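Local coordinates for putative cell wall hydrolase phosphatase-associated protein (Clostridioides difficile, PDB 7CFL), which is the catalytic domain of an autolysin, a lytic cell-wall endopeptidase of the NlpC/P60 family that probably works as a cysteine peptidase, at residues A[24-29]-A[115-119]; A[40-46]-A[58-64]; A[72-77]-A[131-136]. All coordinates share one frame; numbering follows the deposited sequence. Where two conformers were deposited one is given.

From the N terminus, the chain leaves helix 13-22 and enters 24-29, the first half of interaction 1; its partner 115-119 comes 86 residues later and leads into the edge strand 118-121. Inside that long loop lies interaction 2, where the start of helix 41-53 meets 58-64 after a short excursion. Interaction 3 opens later, at 72-77, and closes on the last strand, 131-136, and so it crosses interaction 1 and follows interaction 2 in series. Interactions 1 and 3 reach the same antiparallel sheet on opposite sides of the chain's centre. Interaction 2 touches both, through Phe44 on Val117 and Gln64 on Arg135.

Interaction 1. Residues A[24-29]-A[115-119]; sequences LLGKPY and KKVTI
Three backbone hydrogen bonds join Leu24-Tyr29 to Lys115-Ile119, and Pro28 and Lys116 form a single beta bridge. Gly26 N donates to Val117 O (2.9 Å), Val117 N returns a bond of like length to Lys27 O, and Tyr29 N reaches Lys115 O at 3.0 Å. They differ in approach: Val117 N lies in the carbonyl plane of Lys27, whereas Tyr29 N stands well above that of Lys115, 61° out of it, although the N-H...O line is nearly straight. A CA-H...O contact adds to the grip on Lys27 O, from Lys116 CA at 3.1 Å. The donor Gly26 sits in a type II beta turn running from Leu24 to Lys27, and its positive phi suits glycine.

Packing gathers round Val117: CB, 3.3 Å from Leu24 O, and both methyls close over this carbonyl oxygen, and Leu25 CD2 approaches Val117 CG1 at 4.4 Å. Leu25 CD2 lies alongside the backbone from Val117 O to Thr118 CA (3.9 Å) and meets Ile119 CG1 at 4.1 Å, beyond the corner that the chain turns at Val117.

At the other end, Lys115 slants past Tyr29. The lysine bends at its second torsion, chi2 -55°, and its NZ comes to 3.6 Å from Tyr29 CD1. With CG anti to the backbone N (chi1 -177°), the Tyr29 ring leads away from 115-119, and its OH hydrogen-bonds the bound citrate.

In the NlpC/P60 fold this contact ties the loop after helix 13-22 to the lead-in of edge strand 118-121. Leu24 and Val117 both pack on Phe44 of helix 41-53, while Leu25 and Val117 also touch Ile107 of strand 105-110.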
loop_
_atom_site.group_PDB
_atom_site.type_symbol
_atom_site.label_atom_id
_atom_site.label_comp_id
_atom_site.label_asym_id
_atom_site.label_seq_id
_atom_site.Cartn_x
_atom_site.Cartn_y
_atom_site.Cartn_z
ATOM N N LEU A 24 -0.447 -12.419 5.150
ATOM C CA LEU A 24 0.983 -12.133 4.881
ATOM C C LEU A 24 1.606 -11.282 5.993
ATOM O O LEU A 24 2.785 -10.882 5.818
ATOM C CB LEU A 24 1.114 -11.469 3.511
ATOM C CG LEU A 24 0.515 -12.216 2.321
ATOM C CD1 LEU A 24 0.567 -11.359 1.078
ATOM C CD2 LEU A 24 1.243 -13.527 2.059
ATOM N N LEU A 25 0.845 -10.898 7.038
ATOM C CA LEU A 25 1.386 -10.146 8.205
ATOM C C LEU A 25 2.644 -10.852 8.707
ATOM O O LEU A 25 2.616 -12.093 8.820
ATOM C CB LEU A 25 0.354 -10.022 9.336
ATOM C CG LEU A 25 -0.684 -8.912 9.125
ATOM C CD1 LEU A 25 -1.897 -9.113 10.010
ATOM C CD2 LEU A 25 -0.073 -7.546 9.377
ATOM N N GLY A 26 3.702 -10.073 8.943
ATOM C CA GLY A 26 4.953 -10.556 9.542
ATOM C C GLY A 26 5.947 -10.996 8.486
ATOM O O GLY A 26 7.089 -11.346 8.892
ATOM N N LYS A 27 5.556 -11.037 7.200
ATOM C CA LYS A 27 6.461 -11.532 6.121
ATOM C C LYS A 27 7.505 -10.452 5.877
ATOM O O LYS A 27 7.192 -9.269 5.938
ATOM C CB LYS A 27 5.686 -11.923 4.866
ATOM C CG LYS A 27 4.768 -13.131 5.068
ATOM C CD LYS A 27 4.544 -13.955 3.846
ATOM C CE LYS A 27 5.323 -15.245 3.880
ATOM N NZ LYS A 27 4.702 -16.220 4.803
ATOM N N PRO A 28 8.788 -10.804 5.654
ATOM C CA PRO A 28 9.863 -9.807 5.660
ATOM C C PRO A 28 9.879 -8.843 4.465
ATOM O O PRO A 28 9.479 -9.238 3.367
ATOM C CB PRO A 28 11.138 -10.675 5.646
ATOM C CG PRO A 28 10.689 -11.908 4.917
ATOM C CD PRO A 28 9.303 -12.170 5.454
ATOM N N TYR A 29 10.371 -7.624 4.701
ATOM C CA TYR A 29 10.670 -6.605 3.659
ATOM C C TYR A 29 12.014 -6.956 3.008
ATOM O O TYR A 29 13.031 -7.111 3.730
ATOM C CB TYR A 29 10.750 -5.179 4.211
ATOM C CG TYR A 29 10.979 -4.133 3.147
ATOM C CD1 TYR A 29 12.248 -3.855 2.670
ATOM C CD2 TYR A 29 9.922 -3.413 2.602
ATOM C CE1 TYR A 29 12.461 -2.934 1.660
ATOM C CE2 TYR A 29 10.119 -2.470 1.600
ATOM C CZ TYR A 29 11.398 -2.206 1.144
ATOM O OH TYR A 29 11.611 -1.273 0.174
ATOM N N LYS A 115 10.472 -3.760 9.245
ATOM C CA LYS A 115 11.000 -4.484 8.056
ATOM C C LYS A 115 10.148 -5.727 7.778
ATOM O O LYS A 115 10.693 -6.828 7.547
ATOM C CB LYS A 115 12.479 -4.827 8.285
ATOM C CG LYS A 115 13.411 -3.638 8.153
ATOM C CD LYS A 115 13.245 -2.939 6.818
ATOM C CE LYS A 115 14.475 -2.209 6.338
ATOM N NZ LYS A 115 14.786 -2.591 4.941
ATOM N N LYS A 116 8.836 -5.579 7.823
ATOM C CA LYS A 116 7.895 -6.696 7.595
ATOM C C LYS A 116 6.535 -6.108 7.219
ATOM O O LYS A 116 6.291 -4.941 7.547
ATOM C CB LYS A 116 7.782 -7.571 8.847
ATOM C CG LYS A 116 7.230 -6.860 10.080
ATOM C CD LYS A 116 7.240 -7.664 11.379
ATOM C CE LYS A 116 8.505 -8.459 11.612
ATOM N NZ LYS A 116 8.599 -8.931 13.012
ATOM N N VAL A 117 5.686 -6.926 6.616
ATOM C CA VAL A 117 4.249 -6.601 6.390
ATOM C C VAL A 117 3.626 -6.343 7.762
ATOM O O VAL A 117 3.688 -7.231 8.685
ATOM C CB VAL A 117 3.514 -7.715 5.635
ATOM C CG1 VAL A 117 2.036 -7.410 5.489
ATOM C CG2 VAL A 117 4.137 -7.994 4.281
ATOM N N THR A 118 3.015 -5.173 7.907
ATOM C CA THR A 118 2.521 -4.699 9.212
ATOM C C THR A 118 1.355 -3.762 8.924
ATOM O O THR A 118 1.068 -3.483 7.736
ATOM C CB THR A 118 3.600 -3.986 10.040
ATOM O OG1 THR A 118 3.092 -3.807 11.362
ATOM C CG2 THR A 118 4.013 -2.635 9.496
ATOM N N ILE A 119 0.774 -3.288 10.005
ATOM C CA ILE A 119 -0.363 -2.327 9.940
ATOM C C ILE A 119 0.077 -1.018 10.601
ATOM O O ILE A 119 0.625 -1.061 11.733
ATOM C CB ILE A 119 -1.607 -2.959 10.582
ATOM C CG1 ILE A 119 -2.188 -4.056 9.685
ATOM C CG2 ILE A 119 -2.648 -1.889 10.900
ATOM C CD1 ILE A 119 -3.160 -4.967 10.385
#

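Interaction 2. Residues A[40-46]-A[58-64]; sequences DCSGFTQ and PRVSRDQ. With FLC (citrate anion), chain E.
Ser42 and Arg59 meet beside a bound citrate, at the N terminus of helix 41-53 in the NlpC/P60 fold. Cys41 is probably the catalytic cysteine, as its place at the start of this helix in NlpC/P60 enzymes suggests; its contact with His96 of strand 96-102 is consistent with that. The citrate, probably from the crystallisation liquor, takes bonds from both segments: Cys41 N points almost straight at OG2 (3.1 Å, 176°), while Ser42 OG and Ser61 N, each 2.8 Å away, converge on OB2. Asp40 OD2 lies 2.6 Å from citrate OA2. Tyr29 and Trp31 supply further donors, so the anion marks a pocket lined by N-H and O-H groups, those of Cys41, Ser42 and Ser61 at the starts of two helices.

Arg59 positions Asp40 by an end-on, two-pronged salt bridge, NH1 to OD1 and NH2 to OD2, both 3.0 Å, with carboxylate and guanidinium planes turned 58° apart. NH1 meets OD1 on its syn lone pair, and Gly32 N also donates to OD2. As the N-cap, Asp40 accepts from Gly43 N at OD1 too. Arg59 starts with CG anti to the backbone N (chi1 177°) and bends at chi2, so that the guanidinium returns to the helix start, with Gly43 CA above one face, toward its rim. Its NE forms a salt bridge with Glu34, and the Gln46 side chain, whose NE2 bonds Ile57 O, lies roughly perpendicular to that of Arg59.

Deeper in, Gln64 OE1 is 2.7 Å from Thr45 OG1, and both side chains touch Leu81 and Val97 of the sheet. Gln64 NE2 donates across to Ser42 O and, within its own segment, to Pro58 O, which fixes the amide; Gln46 N reaches Ser42 O from the opposite face of its carbonyl plane.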
loop_
_atom_site.group_PDB
_atom_site.type_symbol
_atom_site.label_atom_id
_atom_site.label_comp_id
_atom_site.label_asym_id
_atom_site.label_seq_id
_atom_site.Cartn_x
_atom_site.Cartn_y
_atom_site.Cartn_z
ATOM N N ASP A 40 8.605 -5.847 -1.245
ATOM C CA ASP A 40 8.760 -4.392 -1.033
ATOM C C ASP A 40 7.337 -3.817 -1.057
ATOM O O ASP A 40 6.362 -4.596 -1.206
ATOM C CB ASP A 40 9.786 -3.775 -1.985
ATOM C CG ASP A 40 9.433 -3.802 -3.462
ATOM O OD1 ASP A 40 8.223 -3.902 -3.789
ATOM O OD2 ASP A 40 10.388 -3.739 -4.288
ATOM N N CYS A 41 7.182 -2.516 -0.864
ATOM C CA CYS A 41 5.839 -1.969 -0.555
ATOM C C CYS A 41 4.936 -2.124 -1.803
ATOM O O CYS A 41 3.846 -2.640 -1.652
ATOM C CB CYS A 41 5.973 -0.564 0.014
ATOM S SG CYS A 41 6.474 0.659 -1.219
ATOM N N SER A 42 5.439 -1.859 -2.990
ATOM C CA SER A 42 4.686 -1.972 -4.260
ATOM C C SER A 42 4.616 -3.436 -4.712
ATOM O O SER A 42 3.648 -3.825 -5.339
ATOM C CB SER A 42 5.337 -1.099 -5.301
ATOM O OG SER A 42 6.701 -1.460 -5.450
ATOM N N GLY A 43 5.623 -4.249 -4.397
ATOM C CA GLY A 43 5.543 -5.683 -4.722
ATOM C C GLY A 43 4.448 -6.365 -3.922
ATOM O O GLY A 43 3.788 -7.280 -4.460
ATOM N N PHE A 44 4.238 -5.903 -2.688
ATOM C CA PHE A 44 3.183 -6.381 -1.777
ATOM C C PHE A 44 1.828 -6.034 -2.356
ATOM O O PHE A 44 0.947 -6.894 -2.488
ATOM C CB PHE A 44 3.329 -5.733 -0.405
ATOM C CG PHE A 44 2.253 -6.117 0.575
ATOM C CD1 PHE A 44 2.153 -7.408 1.073
ATOM C CD2 PHE A 44 1.334 -5.167 0.995
ATOM C CE1 PHE A 44 1.153 -7.741 1.978
ATOM C CE2 PHE A 44 0.338 -5.507 1.896
ATOM C CZ PHE A 44 0.257 -6.785 2.398
ATOM N N THR A 45 1.619 -4.761 -2.664
ATOM C CA THR A 45 0.303 -4.371 -3.232
ATOM C C THR A 45 0.051 -5.091 -4.562
ATOM O O THR A 45 -1.050 -5.630 -4.728
ATOM C CB THR A 45 0.150 -2.858 -3.333
ATOM O OG1 THR A 45 1.170 -2.290 -4.152
ATOM C CG2 THR A 45 0.180 -2.221 -1.970
ATOM N N GLN A 46 1.034 -5.144 -5.476
ATOM C CA GLN A 46 0.856 -5.904 -6.736
ATOM C C GLN A 46 0.434 -7.346 -6.422
ATOM O O GLN A 46 -0.478 -7.854 -7.087
ATOM C CB GLN A 46 2.095 -5.845 -7.628
ATOM C CG GLN A 46 1.797 -6.223 -9.068
ATOM C CD GLN A 46 3.055 -6.332 -9.882
ATOM O OE1 GLN A 46 3.957 -7.113 -9.531
ATOM N NE2 GLN A 46 3.093 -5.645 -11.000
ATOM N N PRO A 58 0.376 -1.715 -11.687
ATOM C CA PRO A 58 1.797 -1.499 -11.972
ATOM C C PRO A 58 2.736 -1.995 -10.873
ATOM O O PRO A 58 2.341 -2.167 -9.739
ATOM C CB PRO A 58 1.936 0.028 -12.088
ATOM C CG PRO A 58 0.560 0.477 -12.554
ATOM C CD PRO A 58 -0.399 -0.468 -11.863
ATOM N N ARG A 59 3.983 -2.260 -11.275
ATOM C CA ARG A 59 5.018 -2.794 -10.359
ATOM C C ARG A 59 5.444 -1.775 -9.310
ATOM O O ARG A 59 5.501 -2.209 -8.152
ATOM C CB ARG A 59 6.232 -3.291 -11.136
ATOM C CG ARG A 59 7.370 -3.796 -10.253
ATOM C CD ARG A 59 6.931 -4.921 -9.336
ATOM N NE ARG A 59 7.961 -5.403 -8.429
ATOM C CZ ARG A 59 8.279 -4.870 -7.244
ATOM N NH1 ARG A 59 7.659 -3.785 -6.777
ATOM N NH2 ARG A 59 9.218 -5.456 -6.513
ATOM N N VAL A 60 5.738 -0.511 -9.669
ATOM C CA VAL A 60 6.393 0.424 -8.699
ATOM C C VAL A 60 5.358 1.426 -8.177
ATOM O O VAL A 60 4.367 1.712 -8.888
ATOM C CB VAL A 60 7.652 1.123 -9.251
ATOM C CG1 VAL A 60 8.697 0.109 -9.696
ATOM C CG2 VAL A 60 7.332 2.088 -10.365
ATOM N N SER A 61 5.637 1.967 -7.001
ATOM C CA SER A 61 4.685 2.835 -6.256
ATOM C C SER A 61 4.283 4.056 -7.097
ATOM O O SER A 61 3.059 4.309 -7.160
ATOM C CB SER A 61 5.218 3.214 -4.894
ATOM O OG SER A 61 6.402 3.988 -4.975
ATOM N N ARG A 62 5.234 4.738 -7.757
ATOM C CA ARG A 62 4.970 5.980 -8.531
ATOM C C ARG A 62 4.024 5.702 -9.703
ATOM O O ARG A 62 3.231 6.609 -10.049
ATOM C CB ARG A 62 6.254 6.708 -8.951
ATOM C CG ARG A 62 7.214 5.923 -9.827
ATOM C CD ARG A 62 8.644 6.449 -9.724
ATOM N NE ARG A 62 9.590 5.531 -10.358
ATOM C CZ ARG A 62 10.343 4.606 -9.745
ATOM N NH1 ARG A 62 10.318 4.439 -8.431
ATOM N NH2 ARG A 62 11.135 3.835 -10.470
ATOM N N ASP A 63 4.049 4.506 -10.270
ATOM C CA ASP A 63 3.183 4.086 -11.400
ATOM C C ASP A 63 1.828 3.621 -10.840
ATOM O O ASP A 63 0.785 3.981 -11.416
ATOM C CB ASP A 63 3.905 3.002 -12.221
ATOM C CG ASP A 63 5.142 3.528 -12.948
ATOM O OD1 ASP A 63 5.214 4.727 -13.146
ATOM O OD2 ASP A 63 6.073 2.729 -13.281
ATOM N N GLN A 64 1.803 2.901 -9.719
ATOM C CA GLN A 64 0.530 2.501 -9.066
ATOM C C GLN A 64 -0.242 3.786 -8.730
ATOM O O GLN A 64 -1.452 3.782 -8.931
ATOM C CB GLN A 64 0.756 1.649 -7.828
ATOM C CG GLN A 64 1.430 0.308 -8.111
ATOM C CD GLN A 64 1.432 -0.495 -6.836
ATOM O OE1 GLN A 64 0.929 -0.096 -5.791
ATOM N NE2 GLN A 64 2.106 -1.627 -6.872
HETATM C CAC FLC E . 10.347 -0.874 -5.987
HETATM C CA FLC E . 9.932 -0.561 -4.552
HETATM C CB FLC E . 9.836 0.934 -4.201
HETATM C CBC FLC E . 8.857 1.682 -5.151
HETATM C CG FLC E . 9.272 1.146 -2.794
HETATM C CGC FLC E . 10.017 0.544 -1.632
HETATM O OA1 FLC E . 10.391 0.076 -6.812
HETATM O OA2 FLC E . 10.625 -2.078 -6.293
HETATM O OB1 FLC E . 9.162 2.860 -5.445
HETATM O OB2 FLC E . 7.809 1.094 -5.524
HETATM O OG1 FLC E . 10.931 1.236 -1.134
HETATM O OG2 FLC E . 9.623 -0.573 -1.186
HETATM O OHB FLC E . 11.109 1.523 -4.326
#

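Interaction 3. Residues A[72-77]-A[131-136]; sequences NRGDLR and YVNARR
Arg73 lays its extended chain over one face of the Tyr131 ring, the two side chains running antiparallel. Its CD stands 3.8 Å above the ring centre, almost exactly on the normal, a CH-pi contact, while CB lies 3.4 Å from Tyr131 OH. With chi1 178° and the next torsions also extended, the guanidinium is carried past the ring to hydrogen-bond Asn123 and Ser128. Asp75, whose N closes back on Asn72 O, meets Arg136 twice: its backbone O takes a weak bond from NH2 at the guanidinium edge, and OD1 forms a loose salt bridge to NH2 at 3.6 Å. Leu76 sends CD2 to Ala134 CB (3.6 Å) and so packs on Ala134 and the neighbouring Val82 of strand 81-84. Arg77 and Arg136 stack guanidinium on guanidinium, centres 4.0 Å apart and planes 11° from parallel. Asp80 OD2 also holds this corner, accepting from Arg77 N and bridging to Arg136 NH2. The contact thus pins the loop between strands 69-71 and 81-84 onto the last strand, and the carboxylates of Asp75 and Asp80 probably offset much of the repulsion between the stacked arginines.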
loop_
_atom_site.group_PDB
_atom_site.type_symbol
_atom_site.label_atom_id
_atom_site.label_comp_id
_atom_site.label_asym_id
_atom_site.label_seq_id
_atom_site.Cartn_x
_atom_site.Cartn_y
_atom_site.Cartn_z
ATOM N N ASN A 72 -10.230 11.034 -3.100
ATOM C CA ASN A 72 -9.845 12.022 -2.056
ATOM C C ASN A 72 -9.565 11.279 -0.743
ATOM O O ASN A 72 -10.294 10.353 -0.428
ATOM C CB ASN A 72 -10.929 13.086 -1.838
ATOM C CG ASN A 72 -10.978 14.107 -2.949
ATOM O OD1 ASN A 72 -12.012 14.274 -3.593
ATOM N ND2 ASN A 72 -9.867 14.782 -3.188
ATOM N N ARG A 73 -8.671 11.812 0.084
ATOM C CA ARG A 73 -8.293 11.176 1.377
ATOM C C ARG A 73 -9.546 11.053 2.267
ATOM O O ARG A 73 -9.624 10.110 2.997
ATOM C CB ARG A 73 -7.163 11.963 2.049
ATOM C CG ARG A 73 -6.736 11.418 3.408
ATOM C CD ARG A 73 -5.568 12.194 3.982
ATOM N NE ARG A 73 -5.252 11.822 5.352
ATOM C CZ ARG A 73 -4.127 12.147 5.995
ATOM N NH1 ARG A 73 -3.191 12.882 5.406
ATOM N NH2 ARG A 73 -3.934 11.711 7.231
ATOM N N GLY A 74 -10.506 12.005 2.243
ATOM C CA GLY A 74 -11.735 11.869 3.052
ATOM C C GLY A 74 -12.704 10.772 2.584
ATOM O O GLY A 74 -13.613 10.423 3.369
ATOM N N ASP A 75 -12.546 10.242 1.364
ATOM C CA ASP A 75 -13.443 9.250 0.700
ATOM C C ASP A 75 -12.779 7.863 0.636
ATOM O O ASP A 75 -13.306 6.999 -0.097
ATOM C CB ASP A 75 -13.768 9.690 -0.730
ATOM C CG ASP A 75 -14.890 8.914 -1.416
ATOM O OD1 ASP A 75 -14.611 8.337 -2.532
ATOM O OD2 ASP A 75 -16.037 8.898 -0.850
ATOM N N LEU A 76 -11.675 7.630 1.344
ATOM C CA LEU A 76 -10.988 6.300 1.316
ATOM C C LEU A 76 -11.953 5.191 1.733
ATOM O O LEU A 76 -12.695 5.367 2.727
ATOM C CB LEU A 76 -9.784 6.338 2.245
ATOM C CG LEU A 76 -8.561 7.060 1.688
ATOM C CD1 LEU A 76 -7.499 7.246 2.763
ATOM C CD2 LEU A 76 -7.972 6.280 0.524
ATOM N N ARG A 77 -11.873 4.061 1.023
ATOM C CA ARG A 77 -12.663 2.826 1.235
ATOM C C ARG A 77 -11.657 1.685 1.394
ATOM O O ARG A 77 -10.556 1.835 0.830
ATOM C CB ARG A 77 -13.539 2.478 0.026
ATOM C CG ARG A 77 -14.776 3.345 -0.148
ATOM C CD ARG A 77 -15.546 2.750 -1.313
ATOM N NE ARG A 77 -16.434 3.688 -1.974
ATOM C CZ ARG A 77 -17.095 3.424 -3.100
ATOM N NH1 ARG A 77 -17.892 4.340 -3.624
ATOM N NH2 ARG A 77 -16.958 2.252 -3.705
ATOM N N TYR A 131 1.500 11.883 2.962
ATOM C CA TYR A 131 0.358 11.445 2.117
ATOM C C TYR A 131 0.351 12.244 0.811
ATOM O O TYR A 131 0.376 13.509 0.863
ATOM C CB TYR A 131 -0.967 11.592 2.862
ATOM C CG TYR A 131 -2.173 11.158 2.079
ATOM C CD1 TYR A 131 -2.753 9.918 2.296
ATOM C CD2 TYR A 131 -2.764 11.991 1.132
ATOM C CE1 TYR A 131 -3.832 9.483 1.554
ATOM C CE2 TYR A 131 -3.837 11.560 0.371
ATOM C CZ TYR A 131 -4.394 10.316 0.600
ATOM O OH TYR A 131 -5.478 9.889 -0.113
ATOM N N VAL A 132 0.256 11.537 -0.324
ATOM C CA VAL A 132 0.220 12.168 -1.679
ATOM C C VAL A 132 -1.189 12.061 -2.263
ATOM O O VAL A 132 -1.795 13.128 -2.546
ATOM C CB VAL A 132 1.283 11.608 -2.635
ATOM C CG1 VAL A 132 1.099 12.171 -4.049
ATOM C CG2 VAL A 132 2.682 11.895 -2.107
ATOM N N ASN A 133 -1.678 10.854 -2.481
ATOM C CA ASN A 133 -2.929 10.562 -3.211
ATOM C C ASN A 133 -3.377 9.131 -2.914
ATOM O O ASN A 133 -2.697 8.389 -2.149
ATOM C CB ASN A 133 -2.801 10.824 -4.714
ATOM C CG ASN A 133 -2.040 9.785 -5.516
ATOM O OD1 ASN A 133 -1.267 9.005 -4.966
ATOM N ND2 ASN A 133 -2.250 9.800 -6.819
ATOM N N ALA A 134 -4.483 8.754 -3.535
ATOM C CA ALA A 134 -5.091 7.434 -3.375
ATOM C C ALA A 134 -5.697 7.019 -4.705
ATOM O O ALA A 134 -6.061 7.900 -5.499
ATOM C CB ALA A 134 -6.078 7.491 -2.258
ATOM N N ARG A 135 -5.822 5.716 -4.919
ATOM C CA ARG A 135 -6.413 5.127 -6.134
ATOM C C ARG A 135 -7.300 3.933 -5.766
ATOM O O ARG A 135 -6.921 3.129 -4.868
ATOM C CB ARG A 135 -5.324 4.670 -7.100
ATOM C CG ARG A 135 -4.472 5.782 -7.671
ATOM C CD ARG A 135 -5.220 6.589 -8.700
ATOM N NE ARG A 135 -4.348 7.608 -9.239
ATOM C CZ ARG A 135 -4.719 8.544 -10.121
ATOM N NH1 ARG A 135 -5.931 8.543 -10.646
ATOM N NH2 ARG A 135 -3.839 9.428 -10.540
ATOM N N ARG A 136 -8.447 3.853 -6.443
ATOM C CA ARG A 136 -9.432 2.755 -6.352
ATOM C C ARG A 136 -9.226 1.873 -7.586
ATOM O O ARG A 136 -9.269 2.395 -8.719
ATOM C CB ARG A 136 -10.850 3.316 -6.224
ATOM C CG ARG A 136 -11.884 2.237 -5.960
ATOM C CD ARG A 136 -13.161 2.895 -5.469
ATOM N NE ARG A 136 -12.837 3.551 -4.214
ATOM C CZ ARG A 136 -13.391 4.676 -3.757
ATOM N NH1 ARG A 136 -14.308 5.320 -4.455
ATOM N NH2 ARG A 136 -12.999 5.173 -2.604
#